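Haloacid dehalogenase/epoxide hydrolase family (Corynebacterium glutamicum ATCC 13032, PDB 2PR7) is uncharacterised but probably acts as a metal-dependent hydrolase of the haloacid dehalogenase superfamily. Local coordinates at residues A[6-11]-A[96-101]. Residues are numbered along the deposited sequence; the frame is centred on the assembly and turned at random. Where two conformers were deposited one is given.
With CA (calcium ion), chain C.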
ATOM      1  N   ILE A   6       0.209   1.084   3.229  1.00 20.07           N
ATOM      2  CA  ILE A   6       0.497  -0.253   2.682  1.00 20.01           C
ATOM      3  C   ILE A   6      -0.483  -0.405   1.494  1.00 18.48           C
ATOM      4  O   ILE A   6      -1.684  -0.247   1.674  1.00 19.67           O
ATOM      5  CB  ILE A   6       0.320  -1.369   3.693  1.00 20.20           C
ATOM      6  CG1 ILE A   6       1.161  -1.136   4.971  1.00 19.20           C
ATOM      7  CG2 ILE A   6       0.596  -2.746   3.007  1.00 19.10           C
ATOM      8  CD1 ILE A   6       0.913  -2.155   6.087  1.00 22.53           C
ATOM      9  N   VAL A   7       0.025  -0.589   0.279  1.00 18.61           N
ATOM     10  CA  VAL A   7      -0.831  -0.670  -0.911  0.50 17.68           C
ATOM     11  C   VAL A   7      -0.548  -1.907  -1.730  1.00 18.60           C
ATOM     12  O   VAL A   7       0.569  -2.390  -1.736  1.00 19.13           O
ATOM     13  CB  VAL A   7      -0.690   0.553  -1.816  0.50 18.79           C
ATOM     14  CG1 VAL A   7      -0.718   1.879  -0.980  0.50 17.29           C
ATOM     15  CG2 VAL A   7       0.558   0.494  -2.634  0.50 22.73           C
ATOM     16  N   ASP A   8      -1.590  -2.420  -2.373  1.00 20.49           N
ATOM     17  CA  ASP A   8      -1.423  -3.538  -3.287  1.00 22.50           C
ATOM     18  C   ASP A   8      -0.874  -2.999  -4.564  1.00 22.91           C
ATOM     19  O   ASP A   8      -0.893  -1.792  -4.806  1.00 22.25           O
ATOM     20  CB  ASP A   8      -2.710  -4.329  -3.528  1.00 25.20           C
ATOM     21  CG  ASP A   8      -2.427  -5.728  -4.086  1.00 26.05           C
ATOM     22  OD1 ASP A   8      -1.229  -6.118  -4.319  1.00 29.67           O
ATOM     23  OD2 ASP A   8      -3.354  -6.450  -4.259  1.00 29.97           O
ATOM     24  N   TYR A   9      -0.312  -3.877  -5.389  1.00 23.10           N
ATOM     25  CA  TYR A   9       0.113  -3.489  -6.710  1.00 21.30           C
ATOM     26  C   TYR A   9      -1.000  -3.816  -7.734  1.00 20.91           C
ATOM     27  O   TYR A   9      -1.641  -2.902  -8.281  1.00 19.31           O
ATOM     28  CB  TYR A   9       1.437  -4.204  -7.078  1.00 22.63           C
ATOM     29  CG  TYR A   9       1.919  -3.802  -8.401  1.00 19.48           C
ATOM     30  CD1 TYR A   9       2.561  -2.594  -8.569  1.00 22.11           C
ATOM     31  CD2 TYR A   9       1.680  -4.604  -9.520  1.00 20.40           C
ATOM     32  CE1 TYR A   9       2.995  -2.200  -9.799  1.00 26.95           C
ATOM     33  CE2 TYR A   9       2.101  -4.216 -10.771  1.00 22.76           C
ATOM     34  CZ  TYR A   9       2.763  -3.015 -10.907  1.00 31.94           C
ATOM     35  OH  TYR A   9       3.215  -2.628 -12.147  1.00 32.74           O
ATOM     36  N   ALA A  10      -1.272  -5.116  -8.000  1.00 19.97           N
ATOM     37  CA  ALA A  10      -2.191  -5.488  -9.051  1.00 22.17           C
ATOM     38  C   ALA A  10      -3.591  -5.033  -8.684  1.00 22.92           C
ATOM     39  O   ALA A  10      -4.059  -5.307  -7.598  1.00 25.04           O
ATOM     40  CB  ALA A  10      -2.164  -7.031  -9.257  1.00 21.61           C
ATOM     41  N   GLY A  11      -4.251  -4.335  -9.587  1.00 24.27           N
ATOM     42  CA  GLY A  11      -5.566  -3.823  -9.262  1.00 24.20           C
ATOM     43  C   GLY A  11      -5.618  -2.496  -8.528  1.00 26.59           C
ATOM     44  O   GLY A  11      -6.720  -1.943  -8.293  1.00 25.66           O
ATOM     45  N   LEU A  96      -4.119   0.052   5.078  1.00 19.24           N
ATOM     46  CA  LEU A  96      -3.987  -0.836   3.939  1.00 18.78           C
ATOM     47  C   LEU A  96      -4.961  -0.378   2.853  1.00 20.11           C
ATOM     48  O   LEU A  96      -6.168  -0.243   3.149  1.00 21.24           O
ATOM     49  CB  LEU A  96      -4.341  -2.280   4.299  1.00 20.13           C
ATOM     50  CG  LEU A  96      -4.411  -3.215   3.063  1.00 21.59           C
ATOM     51  CD1 LEU A  96      -2.934  -3.542   2.619  1.00 21.80           C
ATOM     52  CD2 LEU A  96      -5.215  -4.500   3.283  1.00 21.48           C
ATOM     53  N   VAL A  97      -4.481  -0.215   1.633  1.00 18.37           N
ATOM     54  CA  VAL A  97      -5.334   0.027   0.527  1.00 16.23           C
ATOM     55  C   VAL A  97      -5.273  -1.201  -0.397  1.00 18.38           C
ATOM     56  O   VAL A  97      -4.221  -1.549  -0.904  1.00 19.94           O
ATOM     57  CB  VAL A  97      -4.903   1.317  -0.229  1.00 15.19           C
ATOM     58  CG1 VAL A  97      -5.762   1.544  -1.546  1.00 19.34           C
ATOM     59  CG2 VAL A  97      -4.858   2.565   0.691  1.00 17.07           C
ATOM     60  N   ASP A  98      -6.412  -1.811  -0.677  1.00 17.90           N
ATOM     61  CA  ASP A  98      -6.412  -3.065  -1.421  1.00 18.43           C
ATOM     62  C   ASP A  98      -7.756  -3.211  -2.123  1.00 19.67           C
ATOM     63  O   ASP A  98      -8.815  -2.817  -1.584  1.00 19.38           O
ATOM     64  CB  ASP A  98      -6.191  -4.222  -0.432  1.00 18.99           C
ATOM     65  CG  ASP A  98      -5.696  -5.533  -1.079  1.00 22.11           C
ATOM     66  OD1 ASP A  98      -6.420  -6.130  -1.896  1.00 23.40           O
ATOM     67  OD2 ASP A  98      -4.626  -6.009  -0.678  1.00 23.08           O
ATOM     68  N   ASP A  99      -7.727  -3.811  -3.306  1.00 17.60           N
ATOM     69  CA  ASP A  99      -8.949  -4.019  -4.089  1.00 19.12           C
ATOM     70  C   ASP A  99      -9.704  -5.314  -3.702  1.00 17.79           C
ATOM     71  O   ASP A  99     -10.744  -5.606  -4.266  1.00 18.56           O
ATOM     72  CB  ASP A  99      -8.671  -4.000  -5.597  1.00 21.46           C
ATOM     73  CG  ASP A  99      -7.810  -5.150  -6.042  1.00 26.11           C
ATOM     74  OD1 ASP A  99      -6.861  -5.434  -5.326  1.00 27.65           O
ATOM     75  OD2 ASP A  99      -8.092  -5.784  -7.066  1.00 31.33           O
ATOM     76  N   SER A 100      -9.174  -6.065  -2.741  1.00 18.80           N
ATOM     77  CA  SER A 100      -9.815  -7.268  -2.227  0.50 18.48           C
ATOM     78  C   SER A 100     -10.457  -6.993  -0.880  1.00 19.51           C
ATOM     79  O   SER A 100      -9.753  -6.689   0.101  1.00 18.74           O
ATOM     80  CB  SER A 100      -8.837  -8.411  -2.055  0.50 19.63           C
ATOM     81  OG  SER A 100      -9.400  -9.407  -1.238  0.50 18.00           O
ATOM     82  N   ILE A 101     -11.781  -7.144  -0.823  1.00 18.40           N
ATOM     83  CA  ILE A 101     -12.490  -6.896   0.425  0.50 19.20           C
ATOM     84  C   ILE A 101     -12.011  -7.834   1.533  1.00 17.82           C
ATOM     85  O   ILE A 101     -11.880  -7.392   2.677  1.00 20.96           O
ATOM     86  CB  ILE A 101     -14.027  -6.920   0.267  0.50 20.52           C
ATOM     87  CG1 ILE A 101     -14.684  -6.335   1.529  0.50 17.73           C
ATOM     88  CG2 ILE A 101     -14.504  -8.325  -0.055  0.50 22.76           C
ATOM     89  CD1 ILE A 101     -14.233  -4.894   1.866  0.50 23.31           C
TER
HETATM   90 CA    CA C 137      -4.922  -6.716  -5.801  0.50 24.46          CA
HETATM   91  O   HOH W   1      -6.073  -7.727  -3.911  1.00 24.69           O
HETATM   92  O   HOH W   2      -6.069  -8.064  -7.856  1.00 49.87           O
HETATM   93  O   HOH W   3      -4.442  -8.990  -6.553  1.00 41.47           O
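The metal site of this HAD-like domain sits where two neighbouring parallel strands, 4-7 and 94-98, end side by side, and a calcium ion joins the loops that follow them. Asp-8 OD2 binds the ion at 2.2 Å, and Ala-10 O and Asp-99 OD1 bind it, each at 2.4 Å; three waters bring the number of ligands to six. In Asp-99, CG lies between the backbone N and the carbonyl carbon (chi1 66°); OD1 is the atom that binds the ion, while OD2 accepts a bond from one of its waters. Asp-98 acts from the second shell. Its OD1 takes a 2.6 Å bond from another calcium-bound water and, through the anti lone pair, one from Ser-100 N at 2.9 Å, closing an Asx turn, while OD2 forms a salt bridge to Lys-74 and a hydrogen bond with Asn-103. Tyr-9 N meets Asp-8 OD1 from above the carboxylate plane, 2.6 Å away, which helps fix the rotation of that group. Beneath the site the strands are stitched by Val-97 N to Ile-6 O (2.8 Å) and Asp-8 N to Val-97 O (3.1 Å). Ile-6 CG2 packs on Leu-96 CD1 at 3.6 Å, on the side of the sheet covered by helix 77-86. Acidic residues gathered around a divalent cation at the C-terminal ends of adjacent central strands, in the 3-2-1-4-5 order, are the hallmark of the Rossmann-like HAD fold.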